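Long-range contacts in bifunctional GH43-CE protein (Bacteroides eggerthii, PDB 6MLY), which joins a glycoside hydrolase family 43 domain, probably a xylan beta-xylosidase, to a carbohydrate esterase domain, and is linked to the degradation of complex arabinoxylans: residues D29-M33 / R275-L279; K67-Y71 / L330-W334; L309-A315 / Q372-G376; R488-F492 / F505-I510. All blocks are in the same frame, centred on the assembly; numbering follows the deposited sequence.

Contact 1: residues D29-M33 / R275-L279; sequences DAPDM and RIPYL. With EDO (1,2-ethanediol), chain F.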
loop_
_atom_site.group_PDB
_atom_site.type_symbol
_atom_site.label_atom_id
_atom_site.label_comp_id
_atom_site.label_asym_id
_atom_site.label_seq_id
_atom_site.Cartn_x
_atom_site.Cartn_y
_atom_site.Cartn_z
ATOM N N ASP A 29 13.109 6.466 -3.820
ATOM C CA ASP A 29 14.168 5.782 -3.102
ATOM C C ASP A 29 15.468 5.881 -3.915
ATOM O O ASP A 29 15.718 5.072 -4.811
ATOM C CB ASP A 29 13.744 4.340 -2.811
ATOM C CG ASP A 29 14.648 3.575 -1.862
ATOM O OD1 ASP A 29 15.001 4.126 -0.798
ATOM O OD2 ASP A 29 14.975 2.419 -2.189
ATOM N N ALA A 30 16.269 6.906 -3.595
ATOM C CA ALA A 30 17.600 7.120 -4.157
ATOM C C ALA A 30 18.576 7.367 -3.011
ATOM O O ALA A 30 19.055 8.482 -2.827
ATOM C CB ALA A 30 17.576 8.277 -5.126
ATOM N N PRO A 31 18.873 6.334 -2.190
ATOM C CA PRO A 31 19.738 6.491 -1.020
ATOM C C PRO A 31 21.243 6.478 -1.329
ATOM O O PRO A 31 21.657 5.954 -2.362
ATOM C CB PRO A 31 19.378 5.266 -0.166
ATOM C CG PRO A 31 19.006 4.206 -1.183
ATOM C CD PRO A 31 18.355 4.961 -2.325
ATOM N N ASP A 32 22.027 7.047 -0.405
ATOM C CA ASP A 32 23.490 7.050 -0.435
ATOM C C ASP A 32 23.972 7.677 -1.746
ATOM O O ASP A 32 24.601 7.014 -2.575
ATOM C CB ASP A 32 24.054 5.641 -0.254
ATOM C CG ASP A 32 23.614 4.959 1.028
ATOM O OD1 ASP A 32 22.787 5.547 1.764
ATOM O OD2 ASP A 32 24.096 3.837 1.279
ATOM N N MET A 33 23.651 8.962 -1.912
ATOM C CA MET A 33 24.039 9.723 -3.079
ATOM C C MET A 33 25.531 10.065 -2.986
ATOM O O MET A 33 26.050 10.381 -1.915
ATOM C CB MET A 33 23.236 11.023 -3.183
ATOM C CG MET A 33 21.795 10.812 -3.593
ATOM S SD MET A 33 20.874 12.367 -3.714
ATOM C CE MET A 33 20.743 12.816 -1.984
ATOM N N ARG A 275 13.896 6.174 0.959
ATOM C CA ARG A 275 14.868 7.177 1.434
ATOM C C ARG A 275 15.143 8.173 0.296
ATOM O O ARG A 275 15.780 7.829 -0.698
ATOM C CB ARG A 275 16.127 6.462 1.938
ATOM C CG ARG A 275 15.841 5.356 2.947
ATOM C CD ARG A 275 17.076 4.839 3.667
ATOM N NE ARG A 275 17.791 3.812 2.916
ATOM C CZ ARG A 275 19.086 3.533 3.055
ATOM N NH1 ARG A 275 19.822 4.199 3.929
ATOM N NH2 ARG A 275 19.645 2.597 2.310
ATOM N N ILE A 276 14.644 9.406 0.460
ATOM C CA ILE A 276 14.355 10.316 -0.660
ATOM C C ILE A 276 15.324 11.499 -0.630
ATOM O O ILE A 276 15.491 12.140 0.403
ATOM C CB ILE A 276 12.871 10.759 -0.643
ATOM C CG1 ILE A 276 12.460 11.438 0.666
ATOM C CG2 ILE A 276 11.940 9.593 -0.946
ATOM C CD1 ILE A 276 11.203 12.260 0.546
ATOM N N PRO A 277 16.027 11.793 -1.751
ATOM C CA PRO A 277 16.907 12.961 -1.854
ATOM C C PRO A 277 16.337 14.329 -1.443
ATOM O O PRO A 277 15.178 14.648 -1.753
ATOM C CB PRO A 277 17.224 12.993 -3.354
ATOM C CG PRO A 277 17.245 11.539 -3.741
ATOM C CD PRO A 277 16.097 10.947 -2.953
ATOM N N TYR A 278 17.191 15.113 -0.764
ATOM C CA TYR A 278 16.930 16.478 -0.300
ATOM C C TYR A 278 18.112 17.377 -0.694
ATOM O O TYR A 278 19.272 16.984 -0.549
ATOM C CB TYR A 278 16.765 16.518 1.223
ATOM C CG TYR A 278 15.372 16.259 1.744
ATOM C CD1 TYR A 278 14.712 15.072 1.472
ATOM C CD2 TYR A 278 14.721 17.188 2.543
ATOM C CE1 TYR A 278 13.438 14.825 1.959
ATOM C CE2 TYR A 278 13.446 16.957 3.036
ATOM C CZ TYR A 278 12.799 15.770 2.742
ATOM O OH TYR A 278 11.546 15.525 3.222
ATOM N N LEU A 279 17.804 18.583 -1.184
ATOM C CA LEU A 279 18.792 19.620 -1.454
ATOM C C LEU A 279 18.540 20.810 -0.520
ATOM O O LEU A 279 17.424 21.322 -0.454
ATOM C CB LEU A 279 18.691 20.034 -2.927
ATOM C CG LEU A 279 19.289 19.052 -3.933
ATOM C CD1 LEU A 279 19.062 19.525 -5.361
ATOM C CD2 LEU A 279 20.775 18.850 -3.678
HETATM C C1 EDO F . 22.881 2.419 4.270
HETATM O O1 EDO F . 22.368 3.256 3.226
HETATM C C2 EDO F . 23.524 1.197 3.631
HETATM O O2 EDO F . 24.555 1.625 2.730
#

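Contact 2: residues K67-Y71 / L330-W334; sequences KLVNY and LVWQW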
loop_
_atom_site.group_PDB
_atom_site.type_symbol
_atom_site.label_atom_id
_atom_site.label_comp_id
_atom_site.label_asym_id
_atom_site.label_seq_id
_atom_site.Cartn_x
_atom_site.Cartn_y
_atom_site.Cartn_z
ATOM N N LYS A 67 17.652 11.948 -14.427
ATOM C CA LYS A 67 17.335 10.780 -15.247
ATOM C C LYS A 67 18.485 9.770 -15.171
ATOM O O LYS A 67 19.647 10.151 -15.035
ATOM C CB LYS A 67 17.014 11.185 -16.692
ATOM C CG LYS A 67 18.202 11.469 -17.597
ATOM C CD LYS A 67 17.820 11.624 -19.050
ATOM C CE LYS A 67 19.029 11.815 -19.942
ATOM N NZ LYS A 67 18.688 11.634 -21.374
ATOM N N LEU A 68 18.132 8.485 -15.266
ATOM C CA LEU A 68 19.083 7.377 -15.277
ATOM C C LEU A 68 19.762 7.307 -16.650
ATOM O O LEU A 68 19.091 7.399 -17.688
ATOM C CB LEU A 68 18.341 6.073 -14.964
ATOM C CG LEU A 68 17.840 5.941 -13.527
ATOM C CD1 LEU A 68 16.658 4.979 -13.437
ATOM C CD2 LEU A 68 18.968 5.504 -12.606
ATOM N N VAL A 69 21.090 7.128 -16.644
ATOM C CA VAL A 69 21.879 7.121 -17.874
ATOM C C VAL A 69 22.683 5.820 -18.011
ATOM O O VAL A 69 22.931 5.382 -19.142
ATOM C CB VAL A 69 22.781 8.365 -17.957
ATOM C CG1 VAL A 69 21.947 9.632 -18.061
ATOM C CG2 VAL A 69 23.758 8.461 -16.790
ATOM N N ASN A 70 23.085 5.209 -16.886
ATOM C CA ASN A 70 23.964 4.037 -16.906
ATOM C C ASN A 70 23.959 3.359 -15.528
ATOM O O ASN A 70 23.530 3.954 -14.527
ATOM C CB ASN A 70 25.386 4.435 -17.335
ATOM C CG ASN A 70 26.245 3.292 -17.844
ATOM O OD1 ASN A 70 25.858 2.125 -17.791
ATOM N ND2 ASN A 70 27.424 3.624 -18.344
ATOM N N TYR A 71 24.432 2.104 -15.515
ATOM C CA TYR A 71 24.719 1.331 -14.312
ATOM C C TYR A 71 26.190 0.888 -14.332
ATOM O O TYR A 71 26.777 0.706 -15.400
ATOM C CB TYR A 71 23.791 0.119 -14.223
ATOM C CG TYR A 71 22.369 0.443 -13.844
ATOM C CD1 TYR A 71 21.443 0.848 -14.793
ATOM C CD2 TYR A 71 21.941 0.343 -12.531
ATOM C CE1 TYR A 71 20.136 1.149 -14.446
ATOM C CE2 TYR A 71 20.635 0.629 -12.170
ATOM C CZ TYR A 71 19.725 1.034 -13.129
ATOM O OH TYR A 71 18.438 1.323 -12.766
ATOM N N LEU A 330 16.486 1.768 -18.567
ATOM C CA LEU A 330 17.319 1.791 -17.364
ATOM C C LEU A 330 16.434 1.785 -16.107
ATOM O O LEU A 330 16.850 1.292 -15.056
ATOM C CB LEU A 330 18.231 3.022 -17.411
ATOM C CG LEU A 330 19.256 3.022 -18.544
ATOM C CD1 LEU A 330 19.697 4.438 -18.872
ATOM C CD2 LEU A 330 20.453 2.147 -18.199
ATOM N N VAL A 331 15.211 2.317 -16.238
ATOM C CA VAL A 331 14.239 2.392 -15.131
ATOM C C VAL A 331 14.008 0.996 -14.531
ATOM O O VAL A 331 13.615 0.891 -13.360
ATOM C CB VAL A 331 12.905 3.026 -15.571
ATOM C CG1 VAL A 331 13.071 4.471 -16.021
ATOM C CG2 VAL A 331 12.217 2.205 -16.649
ATOM N N TRP A 332 14.250 -0.053 -15.333
ATOM C CA TRP A 332 14.076 -1.448 -14.927
ATOM C C TRP A 332 15.321 -1.963 -14.198
ATOM O O TRP A 332 16.453 -1.726 -14.637
ATOM C CB TRP A 332 13.769 -2.334 -16.139
ATOM C CG TRP A 332 12.415 -2.123 -16.751
ATOM C CD1 TRP A 332 12.148 -1.622 -17.991
ATOM C CD2 TRP A 332 11.141 -2.438 -16.166
ATOM N NE1 TRP A 332 10.801 -1.600 -18.217
ATOM C CE2 TRP A 332 10.157 -2.095 -17.117
ATOM C CE3 TRP A 332 10.733 -2.969 -14.937
ATOM C CZ2 TRP A 332 8.794 -2.268 -16.874
ATOM C CZ3 TRP A 332 9.385 -3.145 -14.698
ATOM C CH2 TRP A 332 8.432 -2.794 -15.654
ATOM N N GLN A 333 15.081 -2.673 -13.085
ATOM C CA GLN A 333 16.085 -3.473 -12.375
ATOM C C GLN A 333 15.394 -4.742 -11.849
ATOM O O GLN A 333 14.309 -4.664 -11.275
ATOM C CB GLN A 333 16.724 -2.698 -11.211
ATOM C CG GLN A 333 17.030 -1.227 -11.487
ATOM C CD GLN A 333 17.731 -0.549 -10.331
ATOM O OE1 GLN A 333 18.253 -1.203 -9.434
ATOM N NE2 GLN A 333 17.761 0.777 -10.341
ATOM N N TRP A 334 16.039 -5.901 -12.036
ATOM C CA TRP A 334 15.561 -7.182 -11.513
ATOM C C TRP A 334 15.815 -7.266 -10.004
ATOM O O TRP A 334 16.641 -6.547 -9.461
ATOM C CB TRP A 334 16.242 -8.359 -12.223
ATOM C CG TRP A 334 16.128 -8.349 -13.716
ATOM C CD1 TRP A 334 17.006 -7.799 -14.602
ATOM C CD2 TRP A 334 15.093 -8.956 -14.507
ATOM N NE1 TRP A 334 16.582 -8.008 -15.887
ATOM C CE2 TRP A 334 15.413 -8.715 -15.860
ATOM C CE3 TRP A 334 13.932 -9.675 -14.208
ATOM C CZ2 TRP A 334 14.610 -9.163 -16.906
ATOM C CZ3 TRP A 334 13.141 -10.118 -15.244
ATOM C CH2 TRP A 334 13.477 -9.864 -16.574
#

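Contact 3: residues L309-A315 / Q372-G376; sequences LIPGIVA and QRTIG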
loop_
_atom_site.group_PDB
_atom_site.type_symbol
_atom_site.label_atom_id
_atom_site.label_comp_id
_atom_site.label_asym_id
_atom_site.label_seq_id
_atom_site.Cartn_x
_atom_site.Cartn_y
_atom_site.Cartn_z
ATOM N N LEU A 309 9.088 12.582 -12.018
ATOM C CA LEU A 309 10.025 11.467 -12.112
ATOM C C LEU A 309 9.690 10.584 -13.319
ATOM O O LEU A 309 10.239 9.487 -13.438
ATOM C CB LEU A 309 9.976 10.651 -10.816
ATOM C CG LEU A 309 10.051 11.469 -9.528
ATOM C CD1 LEU A 309 8.654 11.750 -8.981
ATOM C CD2 LEU A 309 10.900 10.759 -8.484
ATOM N N ILE A 310 8.821 11.072 -14.212
ATOM C CA ILE A 310 8.456 10.351 -15.420
ATOM C C ILE A 310 8.914 11.181 -16.617
ATOM O O ILE A 310 8.484 12.325 -16.755
ATOM C CB ILE A 310 6.942 10.052 -15.456
ATOM C CG1 ILE A 310 6.480 9.328 -14.188
ATOM C CG2 ILE A 310 6.569 9.278 -16.715
ATOM C CD1 ILE A 310 4.981 9.122 -14.094
ATOM N N PRO A 311 9.775 10.609 -17.477
ATOM C CA PRO A 311 10.200 9.215 -17.438
ATOM C C PRO A 311 11.638 8.965 -16.939
ATOM O O PRO A 311 12.246 7.962 -17.311
ATOM C CB PRO A 311 10.054 8.814 -18.915
ATOM C CG PRO A 311 10.518 10.037 -19.669
ATOM C CD PRO A 311 10.193 11.203 -18.757
ATOM N N GLY A 312 12.149 9.842 -16.063
ATOM C CA GLY A 312 13.574 9.864 -15.672
ATOM C C GLY A 312 13.971 8.693 -14.779
ATOM O O GLY A 312 14.971 8.015 -15.042
ATOM N N ILE A 313 13.179 8.469 -13.722
ATOM C CA ILE A 313 13.461 7.477 -12.667
ATOM C C ILE A 313 12.514 6.275 -12.797
ATOM O O ILE A 313 12.875 5.153 -12.426
ATOM C CB ILE A 313 13.338 8.125 -11.273
ATOM C CG1 ILE A 313 13.957 9.526 -11.215
ATOM C CG2 ILE A 313 13.908 7.205 -10.201
ATOM C CD1 ILE A 313 15.451 9.550 -11.374
ATOM N N VAL A 314 11.286 6.534 -13.265
ATOM C CA VAL A 314 10.263 5.503 -13.562
ATOM C C VAL A 314 9.578 5.881 -14.877
ATOM O O VAL A 314 9.262 7.046 -15.089
ATOM C CB VAL A 314 9.226 5.368 -12.430
ATOM C CG1 VAL A 314 9.833 4.791 -11.163
ATOM C CG2 VAL A 314 8.532 6.686 -12.130
ATOM N N ALA A 315 9.364 4.893 -15.750
ATOM C CA ALA A 315 8.693 5.121 -17.025
ATOM C C ALA A 315 7.792 3.928 -17.369
ATOM O O ALA A 315 8.050 2.805 -16.927
ATOM C CB ALA A 315 9.718 5.371 -18.098
ATOM N N GLN A 372 10.415 -1.438 -10.996
ATOM C CA GLN A 372 10.736 -0.016 -10.968
ATOM C C GLN A 372 10.450 0.504 -9.553
ATOM O O GLN A 372 9.861 -0.201 -8.741
ATOM C CB GLN A 372 9.915 0.763 -11.996
ATOM C CG GLN A 372 10.126 0.302 -13.430
ATOM C CD GLN A 372 9.639 1.306 -14.447
ATOM O OE1 GLN A 372 9.496 2.495 -14.166
ATOM N NE2 GLN A 372 9.405 0.837 -15.660
ATOM N N ARG A 373 10.871 1.739 -9.265
ATOM C CA ARG A 373 10.655 2.363 -7.954
ATOM C C ARG A 373 9.175 2.764 -7.835
ATOM O O ARG A 373 8.481 2.905 -8.841
ATOM C CB ARG A 373 11.591 3.568 -7.771
ATOM C CG ARG A 373 13.073 3.220 -7.707
ATOM C CD ARG A 373 13.968 4.451 -7.672
ATOM N NE ARG A 373 15.391 4.133 -7.558
ATOM C CZ ARG A 373 16.198 3.854 -8.581
ATOM N NH1 ARG A 373 15.796 4.053 -9.823
ATOM N NH2 ARG A 373 17.404 3.363 -8.361
ATOM N N THR A 374 8.691 2.907 -6.599
ATOM C CA THR A 374 7.469 3.649 -6.335
ATOM C C THR A 374 7.842 5.121 -6.169
ATOM O O THR A 374 8.975 5.430 -5.815
ATOM C CB THR A 374 6.732 3.122 -5.098
ATOM O OG1 THR A 374 7.635 3.101 -3.995
ATOM C CG2 THR A 374 6.145 1.743 -5.309
ATOM N N ILE A 375 6.892 6.017 -6.438
ATOM C CA ILE A 375 7.160 7.444 -6.398
ATOM C C ILE A 375 6.122 8.123 -5.504
ATOM O O ILE A 375 5.006 7.634 -5.372
ATOM C CB ILE A 375 7.184 8.033 -7.822
ATOM C CG1 ILE A 375 5.812 7.997 -8.497
ATOM C CG2 ILE A 375 8.238 7.328 -8.663
ATOM C CD1 ILE A 375 5.793 8.615 -9.877
ATOM N N GLY A 376 6.515 9.251 -4.902
ATOM C CA GLY A 376 5.634 10.066 -4.069
ATOM C C GLY A 376 5.229 11.364 -4.769
ATOM O O GLY A 376 5.828 11.741 -5.776
#

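Contact 4: residues R488-F492 / F505-I510; sequences RFALF and FDYFKI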
loop_
_atom_site.group_PDB
_atom_site.type_symbol
_atom_site.label_atom_id
_atom_site.label_comp_id
_atom_site.label_asym_id
_atom_site.label_seq_id
_atom_site.Cartn_x
_atom_site.Cartn_y
_atom_site.Cartn_z
ATOM N N ARG A 488 8.839 -1.445 -4.357
ATOM C CA ARG A 488 8.919 -1.409 -5.802
ATOM C C ARG A 488 7.677 -2.083 -6.401
ATOM O O ARG A 488 7.135 -3.033 -5.833
ATOM C CB ARG A 488 10.209 -2.099 -6.255
ATOM C CG ARG A 488 11.482 -1.315 -5.969
ATOM C CD ARG A 488 12.714 -2.026 -6.506
ATOM N NE ARG A 488 13.896 -1.168 -6.563
ATOM C CZ ARG A 488 14.322 -0.522 -7.647
ATOM N NH1 ARG A 488 13.728 -0.703 -8.815
ATOM N NH2 ARG A 488 15.348 0.309 -7.558
ATOM N N PHE A 489 7.229 -1.557 -7.545
ATOM C CA PHE A 489 6.358 -2.279 -8.450
ATOM C C PHE A 489 7.135 -3.488 -8.979
ATOM O O PHE A 489 8.344 -3.413 -9.158
ATOM C CB PHE A 489 5.866 -1.365 -9.575
ATOM C CG PHE A 489 4.982 -0.238 -9.107
ATOM C CD1 PHE A 489 3.739 -0.499 -8.554
ATOM C CD2 PHE A 489 5.388 1.081 -9.214
ATOM C CE1 PHE A 489 2.925 0.536 -8.116
ATOM C CE2 PHE A 489 4.574 2.114 -8.776
ATOM C CZ PHE A 489 3.347 1.841 -8.223
ATOM N N ALA A 490 6.431 -4.600 -9.209
ATOM C CA ALA A 490 7.066 -5.874 -9.518
ATOM C C ALA A 490 6.177 -6.701 -10.456
ATOM O O ALA A 490 5.051 -7.053 -10.088
ATOM C CB ALA A 490 7.346 -6.613 -8.231
ATOM N N LEU A 491 6.685 -6.987 -11.665
ATOM C CA LEU A 491 6.105 -7.999 -12.545
ATOM C C LEU A 491 6.687 -9.352 -12.124
ATOM O O LEU A 491 7.899 -9.473 -12.004
ATOM C CB LEU A 491 6.431 -7.719 -14.018
ATOM C CG LEU A 491 6.181 -6.309 -14.561
ATOM C CD1 LEU A 491 5.604 -6.373 -15.967
ATOM C CD2 LEU A 491 5.272 -5.485 -13.671
ATOM N N PHE A 492 5.825 -10.354 -11.904
ATOM C CA PHE A 492 6.279 -11.680 -11.471
ATOM C C PHE A 492 5.492 -12.781 -12.191
ATOM O O PHE A 492 4.483 -12.512 -12.834
ATOM C CB PHE A 492 6.177 -11.812 -9.948
ATOM C CG PHE A 492 4.777 -11.808 -9.387
ATOM C CD1 PHE A 492 4.155 -10.621 -9.029
ATOM C CD2 PHE A 492 4.091 -12.996 -9.187
ATOM C CE1 PHE A 492 2.875 -10.625 -8.497
ATOM C CE2 PHE A 492 2.808 -12.998 -8.658
ATOM C CZ PHE A 492 2.201 -11.812 -8.317
ATOM N N PHE A 505 3.194 -10.072 -20.840
ATOM C CA PHE A 505 2.811 -8.729 -20.401
ATOM C C PHE A 505 2.864 -7.785 -21.606
ATOM O O PHE A 505 3.929 -7.631 -22.215
ATOM C CB PHE A 505 3.757 -8.203 -19.320
ATOM C CG PHE A 505 3.750 -8.965 -18.019
ATOM C CD1 PHE A 505 3.139 -8.441 -16.891
ATOM C CD2 PHE A 505 4.381 -10.195 -17.912
ATOM C CE1 PHE A 505 3.157 -9.128 -15.688
ATOM C CE2 PHE A 505 4.387 -10.886 -16.710
ATOM C CZ PHE A 505 3.774 -10.353 -15.600
ATOM N N ASP A 506 1.721 -7.173 -21.949
ATOM C CA ASP A 506 1.646 -6.268 -23.103
ATOM C C ASP A 506 2.391 -4.966 -22.780
ATOM O O ASP A 506 3.130 -4.449 -23.623
ATOM C CB ASP A 506 0.200 -5.982 -23.527
ATOM C CG ASP A 506 0.079 -5.221 -24.841
ATOM O OD1 ASP A 506 1.042 -5.262 -25.645
ATOM O OD2 ASP A 506 -0.972 -4.585 -25.053
ATOM N N TYR A 507 2.180 -4.454 -21.558
ATOM C CA TYR A 507 2.726 -3.175 -21.127
ATOM C C TYR A 507 2.824 -3.115 -19.596
ATOM O O TYR A 507 2.206 -3.901 -18.878
ATOM C CB TYR A 507 1.880 -2.015 -21.670
ATOM C CG TYR A 507 0.506 -1.858 -21.065
ATOM C CD1 TYR A 507 0.316 -1.191 -19.865
ATOM C CD2 TYR A 507 -0.615 -2.352 -21.709
ATOM C CE1 TYR A 507 -0.946 -1.033 -19.313
ATOM C CE2 TYR A 507 -1.884 -2.206 -21.170
ATOM C CZ TYR A 507 -2.054 -1.544 -19.967
ATOM O OH TYR A 507 -3.307 -1.406 -19.436
ATOM N N PHE A 508 3.652 -2.179 -19.121
ATOM C CA PHE A 508 3.579 -1.640 -17.771
ATOM C C PHE A 508 3.341 -0.135 -17.895
ATOM O O PHE A 508 3.910 0.510 -18.763
ATOM C CB PHE A 508 4.849 -1.948 -16.971
ATOM C CG PHE A 508 4.950 -1.235 -15.645
ATOM C CD1 PHE A 508 4.478 -1.821 -14.480
ATOM C CD2 PHE A 508 5.514 0.028 -15.560
ATOM C CE1 PHE A 508 4.566 -1.160 -13.263
ATOM C CE2 PHE A 508 5.604 0.686 -14.343
ATOM C CZ PHE A 508 5.125 0.093 -13.197
ATOM N N LYS A 509 2.471 0.399 -17.037
ATOM C CA LYS A 509 2.093 1.800 -17.078
ATOM C C LYS A 509 2.177 2.349 -15.656
ATOM O O LYS A 509 1.721 1.692 -14.724
ATOM C CB LYS A 509 0.686 1.962 -17.666
ATOM C CG LYS A 509 0.505 3.156 -18.595
ATOM C CD LYS A 509 -0.366 4.253 -18.026
ATOM C CE LYS A 509 -1.836 3.916 -18.087
ATOM N NZ LYS A 509 -2.662 5.117 -17.831
ATOM N N ILE A 510 2.778 3.537 -15.515
ATOM C CA ILE A 510 2.936 4.195 -14.224
ATOM C C ILE A 510 2.604 5.683 -14.381
ATOM O O ILE A 510 2.999 6.320 -15.365
ATOM C CB ILE A 510 4.347 3.973 -13.646
ATOM C CG1 ILE A 510 4.437 4.453 -12.195
ATOM C CG2 ILE A 510 5.413 4.620 -14.522
ATOM C CD1 ILE A 510 5.694 4.023 -11.481
#

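Contact 1: residues D29-M33 / R275-L279
Arg275 and Asp29 are joined at the start of the strand. Arg275 N gives a hydrogen bond to Asp29 OD1 over 2.9 Å and meets this oxygen on its anti side. With chi1 at -170°, Asp29 CG sits beside its own carbonyl carbon, and the carboxylate lies alongside Arg275. Ala30 N adds a bond of 3.1 Å to Arg275 O. The tight part follows along the strand. Ala30 CB packs 3.6 Å from Pro277 CG. Met33 reaches the same ring, with SD 3.7 Å from Pro277 CB. A bend at chi3 (-71°) turns Met33 CE toward Pro277 as well. The other end is looser. Pro31 CB lies over one face of the Arg275 guanidinium, toward its rim. Asp32 OD1 is 3.9 Å from Arg275 NH1, a long salt bridge in which no N-H points at the oxygen. A 1,2-ethanediol, probably from the crystallisation liquor, bridges the charged groups. Its O1 accepts from Arg275 NH1 (2.8 Å) and NH2 at the guanidinium edge and lies close to the Asp32 carboxylate; O2 bonds Asp32 OD2. The side chain of Asp32 is about 6 Å from that of Asp143, a predicted pKa-modulating residue, so this end lies near the likely active site. The loop 29-33 leads into strand 34-38 and packs on strand 41-45, while strand 275-282 is an outermost strand of the sheet it forms with 262-269 and 250-256.

Contact 2: residues K67-Y71 / L330-W334
The hydroxyl of Tyr71 gives a hydrogen bond to Leu330 O over 2.8 Å. The donor is tilted 26° from the carbonyl plane of Leu330. Gln333 NE2 stands 2.6 Å from the same Tyr71 OH. Both partners lie near the plane of the ring, at its edge. The amide of Gln333 is turned almost at right angles to that ring, with 83° between the planes. Gln333 CG already lies near Tyr71 OH, and the extended chain beyond it carries the amide on past the hydroxyl, beside Tyr71 CE2. The hydroxyl is thus set between a backbone carbonyl and a side-chain amide in a buried place. Apolar packing lies beside this polar point. Leu330 slides past Tyr71 in the opposite direction, and its CD2 lies 3.8 Å from Tyr71 CD1. The other methyl, CD1, rests against the backbone oxygens of Leu68 and Val69. Leu68 CB meets Leu330 CB at 3.9 Å. Leu68 CD1 goes further and touches Val331 CA, also at 3.9 Å. Trp332 points away from strand 66-71, and its NE1 is bonded to Asp317. The contact joins the family 43 catalytic domain to the concanavalin A-like domain that follows it. Strand 66-71 is an outermost strand of a four-stranded antiparallel sheet, next to 56-60, consistent with a blade of the five-bladed beta-propeller of family 43. Strand 333-335 runs between 51-52 and 370-373 in another antiparallel sheet, so a short strand from the catalytic part of the chain borders the sheet of the second domain.

Contact 3: residues L309-A315 / Q372-G376
The side-chain amide of Gln372 meets the backbone of Ala315 with both its polar atoms. Gln372 OE1 accepts from Ala315 N at 2.9 Å, in the carbonyl plane and on a lone pair. Gln372 NE2 gives to Ala315 O at 2.7 Å, and that oxygen is only 13° out of the amide plane. The second flat group, the Arg373 guanidinium, is approached obliquely by Ile313 CG2, 3.7 Å from NH1. Its NE is bonded to Asp29 O. Val314 is wedged between these polar groups and Ile375. With chi1 at -68°, its CG1 stands anti to the carbonyl carbon and touches Arg373 O. Its CG2 packs 3.5 Å from Ile375 CG2. Leu309 CD1 adds a contact of 4.2 Å to Ile375 CB. Within the loop, Leu309 O accepts from both Ile313 N and Val314 N. Loop 309-315 thus packs on the end of strand 370-373 of the concanavalin A-like sheet. A leucine in place of Gln372 would probably leave Ala315 N and Ala315 O without these partners and set the backbone there free to shift. The chemistry is mixed: two in-plane bonds fix the rotation of one amide, and aliphatic packing does the rest, with no charge pair between the segments.

Contact 4: residues R488-F492 / F505-I510
The two layers of the concanavalin A-like beta sandwich face each other here. Strands 488-491 and 505-510 belong to different sheets, with their axes 10.0 Å apart and nearly antiparallel (171°). No hydrogen bond links them, and side chains fill the space between. Leu491 CB lies over one face of the Phe505 ring, and its CD1 approaches Phe505 CD1. Phe492 O comes to the edge of the same ring, in its plane, 3.6 Å from Phe505 CZ. The second methyl of Leu491 goes the other way, with CD2 3.8 Å from Phe508 CD1. Phe508 CG stands opposite its backbone N (chi1 170°), and this sends the ring across to Phe489. There Phe489 CB is 3.9 Å from Phe508 CE1. The two rings meet obliquely, centroids 6.0 Å apart. Phe489 also reaches Ile510, its CE2 lying 3.5 Å from Ile510 CD1. Replacing Phe505 by an alanine would probably open a gap between the sheets and leave Leu491 CB and CD1 without the ring they pack on. Trp332 meets Phe508 edge-to-face and extends the aromatic core. In one sheet, strand 488-491 runs between 370-373 and 395-401. In the other, strand 502-511 runs between 352-355 and 378-386, and Leu491 and Phe505 both touch side chains of 378-386.

How the contacts relate
Contacts 1, 2 and 3 run along the junction of the family 43 domain and the concanavalin A-like domain, and contact 4 lies inside the latter. Contact 1 alone is near a predicted active-site residue. It touches contact 3 where Asp29 O probably accepts from Arg373 NE at 2.9 Å; their centres are 14 Å apart. Contacts 2 and 3 are closest, at 10 Å between centres, with a probable hydrogen bond of 3.2 Å from Leu68 N to Gly312 O. Strands 333-335, 370-373 and 488-491 are successive neighbours in one sheet, tying contacts 2, 3 and 4 together. Contacts 1 and 4 do not touch.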